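Local coordinates for Serine/threonine-protein kinase Tel1 (PDB 6SKY) that probably phosphorylates serine and threonine residues at [ST]-Q motifs in response to DNA damage, activating checkpoint signalling as an ATM-type kinase, at residues R2100-S2103 and E2104-T2108; L2109-F2112 and E2113-K2117; S2142-H2145 and N2146-A2149; A2157-V2160 and Q2161-M2165. All coordinates share one frame; numbering follows the deposited sequence.

Contact 1: R2100-S2103 and E2104-T2108; sequences RDQS and ELQCT
Charge joins Arg2100 to Glu2104 four residues on, in a salt bridge of 3.5 Å between Arg2100 NE and Glu2104 OE2. The guanidinium and carboxylate planes stand 75° apart, so the two groups are far from a coplanar, two-pronged pairing; Glu2104 OE1 lies in the guanidinium plane at its edge, 3.6 Å from Arg2100 NH1. A bend at chi3 (-70°) turns the arginine head toward the carboxylate. Glutamate suits the place because its carboxylate has a second cation to serve: OE2 also bridges to Arg1599.

Between amides the contact is looser. Gln2102 and Gln2106 run side by side in the same direction, their amide planes nearly coplanar, but Gln2102 OE1 and Gln2106 NE2 are 4.2 Å apart and merely pack. The polar end of Gln2102 is held instead by Asp2156, through NE2.

Backbone bonds wind the turn. Leu2105 N reaches Asp2101 O weakly, at 3.5 Å, whereas Gln2106 N to Gln2102 O and Cys2107 N to Ser2103 O are each 3.0 Å. Thr2108 grips Glu2104 O twice, its N and OG1 coming from opposite faces of the carbonyl plane; the OG1 bond to the carbonyl four residues back is one that threonine in a helix commonly makes.

This is the opening of an alpha helix, 2102-2119, with its i to i+4 pairing, in the alpha-solenoid FAT domain of a PI3-kinase-related kinase.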
loop_
_atom_site.group_PDB
_atom_site.type_symbol
_atom_site.label_atom_id
_atom_site.label_comp_id
_atom_site.label_asym_id
_atom_site.label_seq_id
_atom_site.Cartn_x
_atom_site.Cartn_y
_atom_site.Cartn_z
ATOM N N ARG A 2100 21.464 43.162 6.355
ATOM C CA ARG A 2100 21.350 44.555 6.742
ATOM C C ARG A 2100 20.159 45.274 6.133
ATOM O O ARG A 2100 19.745 46.299 6.680
ATOM C CB ARG A 2100 22.633 45.315 6.369
ATOM C CG ARG A 2100 23.813 44.969 7.251
ATOM C CD ARG A 2100 25.148 45.235 6.574
ATOM N NE ARG A 2100 25.411 44.300 5.485
ATOM C CZ ARG A 2100 26.610 44.088 4.951
ATOM N NH1 ARG A 2100 26.753 43.220 3.960
ATOM N NH2 ARG A 2100 27.668 44.738 5.409
ATOM N N ASP A 2101 19.594 44.780 5.037
ATOM C CA ASP A 2101 18.457 45.447 4.421
ATOM C C ASP A 2101 17.586 44.410 3.726
ATOM O O ASP A 2101 17.716 43.206 3.957
ATOM C CB ASP A 2101 18.929 46.544 3.464
ATOM C CG ASP A 2101 18.533 47.925 3.935
ATOM O OD1 ASP A 2101 17.823 48.013 4.958
ATOM O OD2 ASP A 2101 18.929 48.921 3.292
ATOM N N GLN A 2102 16.684 44.891 2.870
ATOM C CA GLN A 2102 15.728 44.024 2.196
ATOM C C GLN A 2102 16.350 43.303 1.012
ATOM O O GLN A 2102 16.039 42.131 0.761
ATOM C CB GLN A 2102 14.533 44.846 1.730
ATOM C CG GLN A 2102 13.802 45.547 2.840
ATOM C CD GLN A 2102 12.786 44.655 3.491
ATOM O OE1 GLN A 2102 12.461 43.591 2.968
ATOM N NE2 GLN A 2102 12.274 45.075 4.641
ATOM N N SER A 2103 17.209 43.989 0.260
ATOM C CA SER A 2103 17.847 43.358 -0.887
ATOM C C SER A 2103 18.676 42.157 -0.462
ATOM O O SER A 2103 18.707 41.133 -1.156
ATOM C CB SER A 2103 18.711 44.376 -1.621
ATOM O OG SER A 2103 19.546 45.068 -0.714
ATOM N N GLU A 2104 19.333 42.251 0.691
ATOM C CA GLU A 2104 20.110 41.123 1.182
ATOM C C GLU A 2104 19.211 39.972 1.603
ATOM O O GLU A 2104 19.571 38.801 1.424
ATOM C CB GLU A 2104 20.989 41.578 2.337
ATOM C CG GLU A 2104 21.528 42.971 2.136
ATOM C CD GLU A 2104 22.909 43.141 2.706
ATOM O OE1 GLU A 2104 23.418 42.182 3.320
ATOM O OE2 GLU A 2104 23.490 44.232 2.535
ATOM N N LEU A 2105 18.030 40.281 2.133
ATOM C CA LEU A 2105 17.076 39.237 2.477
ATOM C C LEU A 2105 16.605 38.496 1.234
ATOM O O LEU A 2105 16.539 37.258 1.218
ATOM C CB LEU A 2105 15.902 39.861 3.218
ATOM C CG LEU A 2105 15.142 39.001 4.207
ATOM C CD1 LEU A 2105 16.106 38.284 5.112
ATOM C CD2 LEU A 2105 14.227 39.890 4.999
ATOM N N GLN A 2106 16.287 39.236 0.174
ATOM C CA GLN A 2106 15.865 38.581 -1.055
ATOM C C GLN A 2106 16.995 37.780 -1.684
ATOM O O GLN A 2106 16.750 36.723 -2.278
ATOM C CB GLN A 2106 15.328 39.609 -2.039
ATOM C CG GLN A 2106 14.297 40.538 -1.440
ATOM C CD GLN A 2106 13.153 39.803 -0.779
ATOM O OE1 GLN A 2106 12.705 38.765 -1.262
ATOM N NE2 GLN A 2106 12.671 40.340 0.336
ATOM N N CYS A 2107 18.236 38.247 -1.552
ATOM C CA CYS A 2107 19.352 37.469 -2.076
ATOM C C CYS A 2107 19.545 36.177 -1.292
ATOM O O CYS A 2107 19.864 35.133 -1.875
ATOM C CB CYS A 2107 20.623 38.309 -2.070
ATOM S SG CYS A 2107 20.710 39.504 -3.425
ATOM N N THR A 2108 19.339 36.214 0.024
ATOM C CA THR A 2108 19.410 34.987 0.811
ATOM C C THR A 2108 18.326 33.997 0.396
ATOM O O THR A 2108 18.577 32.789 0.286
ATOM C CB THR A 2108 19.299 35.318 2.294
ATOM O OG1 THR A 2108 19.964 36.558 2.548
ATOM C CG2 THR A 2108 19.957 34.238 3.128
#

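Contact 2: L2109-F2112 and E2113-K2117; sequences LATF and EKRSK
Thr2111 lays its methyl CG2 over one face of the Arg2115 guanidinium, 3.3 Å above the plane and displaced toward the rim. At an edge of the neighbouring Phe2112 ring, near the ring plane, stands Arg2115 NH2, 4.3 Å from Phe2112 CE1. Such an edge offers no pi cloud to a cation, and the cation-pi partner of Phe2112 is a different arginine, Arg2134.

The threonine torsion sorts its two branches. With OG1 beside the backbone N (chi1 -53°), CG2 is anti to that N and leads along the helix toward Arg2115, whose chain runs extended from CG to NE beside it. OG1 goes the other way and bonds to Cys2107 O, one turn earlier. A beta-branched residue with one polar and one methyl arm thus serves two neighbours at once.

Aliphatic stems cover the rest of the turn. Glu2113 CG lies 3.3 Å from Leu2109 O, and the extended Lys2114 passes Ala2110, its CE 4.5 Å from Ala2110 CB; alanine is small enough to let the lysine stem lie close to the helix. Beneath them runs regular i to i+4 bonding, such as Arg2115 N to Thr2111 O at 3.0 Å, with a nearly straight N-H...O angle of 171°.

The charge of the buried Arg2115 is balanced from outside this turn by Asp1606, which meets NH1; a long, weak ion pair from NH2 to Glu2092 comes second. The methyl of Thr2111 would be expected to keep water from one face of the guanidinium, leaving its N-H groups to these acids.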
loop_
_atom_site.group_PDB
_atom_site.type_symbol
_atom_site.label_atom_id
_atom_site.label_comp_id
_atom_site.label_asym_id
_atom_site.label_seq_id
_atom_site.Cartn_x
_atom_site.Cartn_y
_atom_site.Cartn_z
ATOM N N LEU A 2109 17.117 34.494 0.138
ATOM C CA LEU A 2109 16.048 33.610 -0.316
ATOM C C LEU A 2109 16.371 32.983 -1.674
ATOM O O LEU A 2109 16.135 31.784 -1.896
ATOM C CB LEU A 2109 14.739 34.389 -0.364
ATOM C CG LEU A 2109 13.429 33.627 -0.218
ATOM C CD1 LEU A 2109 13.422 32.825 1.055
ATOM C CD2 LEU A 2109 12.291 34.605 -0.227
ATOM N N ALA A 2110 16.926 33.769 -2.597
ATOM C CA ALA A 2110 17.309 33.211 -3.891
ATOM C C ALA A 2110 18.420 32.174 -3.756
ATOM O O ALA A 2110 18.454 31.182 -4.507
ATOM C CB ALA A 2110 17.734 34.329 -4.832
ATOM N N THR A 2111 19.337 32.380 -2.812
ATOM C CA THR A 2111 20.348 31.365 -2.545
ATOM C C THR A 2111 19.708 30.065 -2.084
ATOM O O THR A 2111 20.112 28.974 -2.512
ATOM C CB THR A 2111 21.329 31.872 -1.497
ATOM O OG1 THR A 2111 21.838 33.145 -1.898
ATOM C CG2 THR A 2111 22.473 30.920 -1.369
ATOM N N PHE A 2112 18.717 30.163 -1.201
ATOM C CA PHE A 2112 18.004 28.967 -0.766
ATOM C C PHE A 2112 17.388 28.230 -1.946
ATOM O O PHE A 2112 17.405 26.994 -1.996
ATOM C CB PHE A 2112 16.928 29.341 0.242
ATOM C CG PHE A 2112 17.469 29.771 1.557
ATOM C CD1 PHE A 2112 18.788 29.540 1.881
ATOM C CD2 PHE A 2112 16.662 30.402 2.477
ATOM C CE1 PHE A 2112 19.287 29.936 3.086
ATOM C CE2 PHE A 2112 17.164 30.797 3.684
ATOM C CZ PHE A 2112 18.474 30.564 3.988
ATOM N N GLU A 2113 16.857 28.971 -2.915
ATOM C CA GLU A 2113 16.243 28.319 -4.074
ATOM C C GLU A 2113 17.268 27.564 -4.929
ATOM O O GLU A 2113 17.023 26.420 -5.350
ATOM C CB GLU A 2113 15.498 29.352 -4.900
ATOM C CG GLU A 2113 14.413 30.048 -4.115
ATOM C CD GLU A 2113 13.845 31.249 -4.834
ATOM O OE1 GLU A 2113 13.314 32.153 -4.156
ATOM O OE2 GLU A 2113 13.933 31.296 -6.078
ATOM N N LYS A 2114 18.420 28.178 -5.205
ATOM C CA LYS A 2114 19.445 27.462 -5.972
ATOM C C LYS A 2114 19.911 26.199 -5.244
ATOM O O LYS A 2114 20.088 25.121 -5.850
ATOM C CB LYS A 2114 20.623 28.385 -6.244
ATOM C CG LYS A 2114 20.233 29.702 -6.862
ATOM C CD LYS A 2114 21.342 30.723 -6.708
ATOM C CE LYS A 2114 20.873 32.113 -7.103
ATOM N NZ LYS A 2114 21.807 33.175 -6.635
ATOM N N ARG A 2115 20.117 26.304 -3.937
ATOM C CA ARG A 2115 20.496 25.108 -3.207
ATOM C C ARG A 2115 19.402 24.056 -3.268
ATOM O O ARG A 2115 19.699 22.863 -3.258
ATOM C CB ARG A 2115 20.850 25.474 -1.778
ATOM C CG ARG A 2115 21.997 26.423 -1.743
ATOM C CD ARG A 2115 22.208 26.996 -0.389
ATOM N NE ARG A 2115 23.422 27.788 -0.369
ATOM C CZ ARG A 2115 23.825 28.493 0.671
ATOM N NH1 ARG A 2115 24.951 29.183 0.607
ATOM N NH2 ARG A 2115 23.096 28.512 1.772
ATOM N N SER A 2116 18.138 24.467 -3.354
ATOM C CA SER A 2116 17.072 23.489 -3.556
ATOM C C SER A 2116 17.272 22.733 -4.854
ATOM O O SER A 2116 16.989 21.527 -4.942
ATOM C CB SER A 2116 15.717 24.178 -3.574
ATOM O OG SER A 2116 15.549 24.865 -4.795
ATOM N N LYS A 2117 17.719 23.447 -5.888
ATOM C CA LYS A 2117 18.038 22.780 -7.150
ATOM C C LYS A 2117 19.022 21.643 -6.933
ATOM O O LYS A 2117 18.850 20.553 -7.484
ATOM C CB LYS A 2117 18.606 23.763 -8.172
ATOM C CG LYS A 2117 17.853 25.071 -8.297
ATOM C CD LYS A 2117 16.483 24.902 -8.915
ATOM C CE LYS A 2117 15.838 26.260 -9.125
ATOM N NZ LYS A 2117 14.589 26.178 -9.924
#

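Contact 3: S2142-H2145 and N2146-A2149; sequences SQRH and NLRA
His2145 and Arg2148 lie side by side, with ND1 of the ring 2.8 Å from NH2 of the guanidinium and the two planes 76° apart. His2145 CA sits over one face of the Arg2148 guanidinium, 3.8 Å above the plane and offset toward the rim, while ring atom CE1 lies at the guanidinium edge, in plane. A second pair is Arg2144 and Asn2146: Arg2144 NH2 gives Asn2146 OD1 a weak hydrogen bond of 3.1 Å, bent to 128°, and marginal because Asn2146 ND2 crowds the same nitrogen.

The backbone behind these groups is a turn leaving helix 2124-2143, for Arg2144 is the first residue to abandon helical torsions. Leu2147 N returns to Arg2144 O in another weak bond, 3.5 Å long, and CD2 of the buried Leu2147 packs 4.0 Å from Arg2144 CB.

Farther out, the bend of Arg2148 at chi3 (-107°) carries its head back toward the helix end, where Ser2142 O lies 3.7 Å from NH2, near the guanidinium plane. Weak bonds run from NE to Trp2141 O and from NH1 to Leu2152 O. A leucine in place of Arg2148 would probably leave those two carbonyls without this donor and the His2145 ring freer to turn.

Arginine suits this spot because its several N-H groups reach carbonyls at the helix end and across the loop, if weakly; its positive charge would also tend to keep the adjacent imidazole neutral.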
loop_
_atom_site.group_PDB
_atom_site.type_symbol
_atom_site.label_atom_id
_atom_site.label_comp_id
_atom_site.label_asym_id
_atom_site.label_seq_id
_atom_site.Cartn_x
_atom_site.Cartn_y
_atom_site.Cartn_z
ATOM N N SER A 2142 12.914 35.075 13.337
ATOM C CA SER A 2142 11.645 35.789 13.363
ATOM C C SER A 2142 11.206 36.125 14.781
ATOM O O SER A 2142 10.472 37.095 14.981
ATOM C CB SER A 2142 10.573 34.970 12.664
ATOM O OG SER A 2142 9.300 35.522 12.903
ATOM N N GLN A 2143 11.631 35.343 15.772
ATOM C CA GLN A 2143 11.197 35.597 17.143
ATOM C C GLN A 2143 12.030 36.669 17.834
ATOM O O GLN A 2143 11.495 37.463 18.610
ATOM C CB GLN A 2143 11.257 34.313 17.960
ATOM C CG GLN A 2143 10.252 33.279 17.555
ATOM C CD GLN A 2143 10.434 31.997 18.311
ATOM O OE1 GLN A 2143 11.294 31.896 19.180
ATOM N NE2 GLN A 2143 9.631 31.001 17.984
ATOM N N ARG A 2144 13.337 36.692 17.589
ATOM C CA ARG A 2144 14.278 37.524 18.338
ATOM C C ARG A 2144 14.373 38.896 17.695
ATOM O O ARG A 2144 15.157 39.122 16.781
ATOM C CB ARG A 2144 15.634 36.845 18.395
ATOM C CG ARG A 2144 15.577 35.495 19.044
ATOM C CD ARG A 2144 15.207 35.675 20.467
ATOM N NE ARG A 2144 16.022 36.746 21.008
ATOM C CZ ARG A 2144 15.828 37.323 22.183
ATOM N NH1 ARG A 2144 14.831 36.932 22.960
ATOM N NH2 ARG A 2144 16.637 38.293 22.569
ATOM N N HIS A 2145 13.588 39.839 18.211
ATOM C CA HIS A 2145 13.446 41.134 17.560
ATOM C C HIS A 2145 14.653 42.036 17.750
ATOM O O HIS A 2145 14.864 42.936 16.935
ATOM C CB HIS A 2145 12.204 41.848 18.077
ATOM C CG HIS A 2145 10.936 41.097 17.836
ATOM N ND1 HIS A 2145 10.186 41.253 16.694
ATOM C CD2 HIS A 2145 10.285 40.184 18.590
ATOM C CE1 HIS A 2145 9.129 40.465 16.753
ATOM N NE2 HIS A 2145 9.165 39.807 17.895
ATOM N N ASN A 2146 15.436 41.839 18.805
ATOM C CA ASN A 2146 16.563 42.726 19.047
ATOM C C ASN A 2146 17.803 42.334 18.258
ATOM O O ASN A 2146 18.700 43.163 18.093
ATOM C CB ASN A 2146 16.879 42.779 20.542
ATOM C CG ASN A 2146 16.981 41.412 21.173
ATOM O OD1 ASN A 2146 17.479 40.473 20.571
ATOM N ND2 ASN A 2146 16.510 41.299 22.404
ATOM N N LEU A 2147 17.866 41.107 17.752
ATOM C CA LEU A 2147 18.994 40.662 16.949
ATOM C C LEU A 2147 18.917 41.120 15.501
ATOM O O LEU A 2147 19.901 40.978 14.774
ATOM C CB LEU A 2147 19.091 39.139 16.988
ATOM C CG LEU A 2147 20.032 38.496 17.996
ATOM C CD1 LEU A 2147 20.068 39.280 19.268
ATOM C CD2 LEU A 2147 19.592 37.078 18.269
ATOM N N ARG A 2148 17.789 41.652 15.062
ATOM C CA ARG A 2148 17.644 42.070 13.679
ATOM C C ARG A 2148 18.089 43.513 13.491
ATOM O O ARG A 2148 18.128 44.307 14.430
ATOM C CB ARG A 2148 16.201 41.917 13.216
ATOM C CG ARG A 2148 15.769 40.494 13.068
ATOM C CD ARG A 2148 14.502 40.407 12.284
ATOM N NE ARG A 2148 13.383 40.068 13.139
ATOM C CZ ARG A 2148 12.460 40.933 13.520
ATOM N NH1 ARG A 2148 12.525 42.186 13.115
ATOM N NH2 ARG A 2148 11.472 40.542 14.297
ATOM N N ALA A 2149 18.405 43.849 12.246
ATOM C CA ALA A 2149 18.849 45.190 11.915
ATOM C C ALA A 2149 17.687 46.169 12.057
ATOM O O ALA A 2149 16.579 45.813 12.462
ATOM C CB ALA A 2149 19.436 45.220 10.509
#

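Contact 4: A2157-V2160 and Q2161-M2165; sequences ARLV and QIRGM
Leu2159 holds CG anti to its own N (chi1 -164°), whereas Arg2163, one helical turn later, keeps CG beside its N and bends at chi2 (-145°); together these torsions bring the guanidinium across the leucine side chain. The pair is an i to i+4 contact on the alpha helix 2154-2174 of the FAT solenoid. Leu2159 CG lies 3.8 Å above one face of the guanidinium, toward its rim, and CD2 approaches NH1 at 3.6 Å. Leucine thus offers the flat cation a nonpolar surface. The arginine stem also packs on Leu2109 of helix 2102-2119. A serine in place of Arg2163 would probably uncover this side of Leu2159 and take away the packing on Leu2109.

On another side of the helix Arg2158 and Gln2161 run alongside each other, Gln2161 OE1 3.6 Å from Arg2158 CD, with amide and guanidinium planes 76° apart. This is packing; the guanidinium bonds elsewhere, NH1 to Ser2194 OG and NH2 to Ser2142 OG. Ile2162, beta-branched and buried, rests CG1 3.4 Å from Arg2158 O and touches Val2202 beyond. In the backbone, Gly2164 N donates to Val2160 O at 3.0 Å.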
loop_
_atom_site.group_PDB
_atom_site.type_symbol
_atom_site.label_atom_id
_atom_site.label_comp_id
_atom_site.label_asym_id
_atom_site.label_seq_id
_atom_site.Cartn_x
_atom_site.Cartn_y
_atom_site.Cartn_z
ATOM N N ALA A 2157 10.418 39.397 8.468
ATOM C CA ALA A 2157 10.955 38.151 8.995
ATOM C C ALA A 2157 9.934 37.028 8.908
ATOM O O ALA A 2157 10.271 35.893 8.552
ATOM C CB ALA A 2157 11.411 38.357 10.434
ATOM N N ARG A 2158 8.672 37.331 9.205
ATOM C CA ARG A 2158 7.629 36.319 9.109
ATOM C C ARG A 2158 7.440 35.858 7.674
ATOM O O ARG A 2158 7.315 34.657 7.410
ATOM C CB ARG A 2158 6.328 36.874 9.661
ATOM C CG ARG A 2158 5.382 35.821 10.099
ATOM C CD ARG A 2158 5.996 35.025 11.204
ATOM N NE ARG A 2158 4.996 34.611 12.166
ATOM C CZ ARG A 2158 5.277 34.245 13.405
ATOM N NH1 ARG A 2158 4.302 33.884 14.222
ATOM N NH2 ARG A 2158 6.531 34.244 13.828
ATOM N N LEU A 2159 7.415 36.796 6.734
ATOM C CA LEU A 2159 7.226 36.437 5.339
ATOM C C LEU A 2159 8.368 35.572 4.832
ATOM O O LEU A 2159 8.146 34.609 4.088
ATOM C CB LEU A 2159 7.093 37.703 4.507
ATOM C CG LEU A 2159 6.527 37.521 3.113
ATOM C CD1 LEU A 2159 5.243 36.757 3.203
ATOM C CD2 LEU A 2159 6.297 38.870 2.502
ATOM N N VAL A 2160 9.600 35.886 5.234
ATOM C CA VAL A 2160 10.727 35.095 4.757
ATOM C C VAL A 2160 10.722 33.714 5.395
ATOM O O VAL A 2160 11.105 32.727 4.753
ATOM C CB VAL A 2160 12.046 35.852 4.992
ATOM C CG1 VAL A 2160 12.807 35.289 6.154
ATOM C CG2 VAL A 2160 12.892 35.802 3.754
ATOM N N GLN A 2161 10.245 33.601 6.636
ATOM C CA GLN A 2161 10.113 32.286 7.250
ATOM C C GLN A 2161 9.092 31.435 6.512
ATOM O O GLN A 2161 9.319 30.245 6.262
ATOM C CB GLN A 2161 9.713 32.435 8.708
ATOM C CG GLN A 2161 9.498 31.135 9.412
ATOM C CD GLN A 2161 8.822 31.315 10.731
ATOM O OE1 GLN A 2161 8.391 32.403 11.071
ATOM N NE2 GLN A 2161 8.717 30.245 11.486
ATOM N N ILE A 2162 7.958 32.033 6.155
ATOM C CA ILE A 2162 6.927 31.312 5.417
ATOM C C ILE A 2162 7.467 30.824 4.083
ATOM O O ILE A 2162 7.262 29.668 3.695
ATOM C CB ILE A 2162 5.690 32.205 5.237
ATOM C CG1 ILE A 2162 4.990 32.385 6.575
ATOM C CG2 ILE A 2162 4.747 31.616 4.229
ATOM C CD1 ILE A 2162 3.942 33.417 6.546
ATOM N N ARG A 2163 8.164 31.695 3.358
ATOM C CA ARG A 2163 8.696 31.299 2.059
ATOM C C ARG A 2163 9.715 30.171 2.179
ATOM O O ARG A 2163 9.710 29.234 1.369
ATOM C CB ARG A 2163 9.312 32.501 1.366
ATOM C CG ARG A 2163 8.326 33.570 1.030
ATOM C CD ARG A 2163 8.714 34.210 -0.264
ATOM N NE ARG A 2163 7.884 35.360 -0.584
ATOM C CZ ARG A 2163 8.230 36.616 -0.339
ATOM N NH1 ARG A 2163 7.411 37.605 -0.667
ATOM N NH2 ARG A 2163 9.394 36.886 0.233
ATOM N N GLY A 2164 10.605 30.244 3.168
ATOM C CA GLY A 2164 11.547 29.158 3.372
ATOM C C GLY A 2164 10.861 27.842 3.673
ATOM O O GLY A 2164 11.277 26.786 3.188
ATOM N N MET A 2165 9.790 27.885 4.463
ATOM C CA MET A 2165 9.055 26.661 4.766
ATOM C C MET A 2165 8.395 26.074 3.526
ATOM O O MET A 2165 8.404 24.854 3.333
ATOM C CB MET A 2165 8.013 26.932 5.837
ATOM C CG MET A 2165 8.514 26.789 7.247
ATOM S SD MET A 2165 7.316 27.400 8.438
ATOM C CE MET A 2165 7.500 26.190 9.730
#

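Contacts 1 and 2 follow each other on helix 2102-2119, their centres 14 Å apart, and both lie against contact 4 on helix 2154-2174. Leu2105 CG of contact 1 meets Val2160 CG2 at 3.9 Å, and Leu2109 CD2 of contact 2 meets Arg2163 CD at 3.6 Å, so two leucines one turn apart pack on the same helix. Contact 3, the turn that leaves helix 2124-2143, is fastened to contact 4 by a probable hydrogen bond of 3.2 Å from Arg2158 NH2 to Ser2142 OG, but stays about 11 Å from contact 2 at the nearest atoms. All four belong to the FAT region, away from the nucleotide and magnesium sites of the kinase domain.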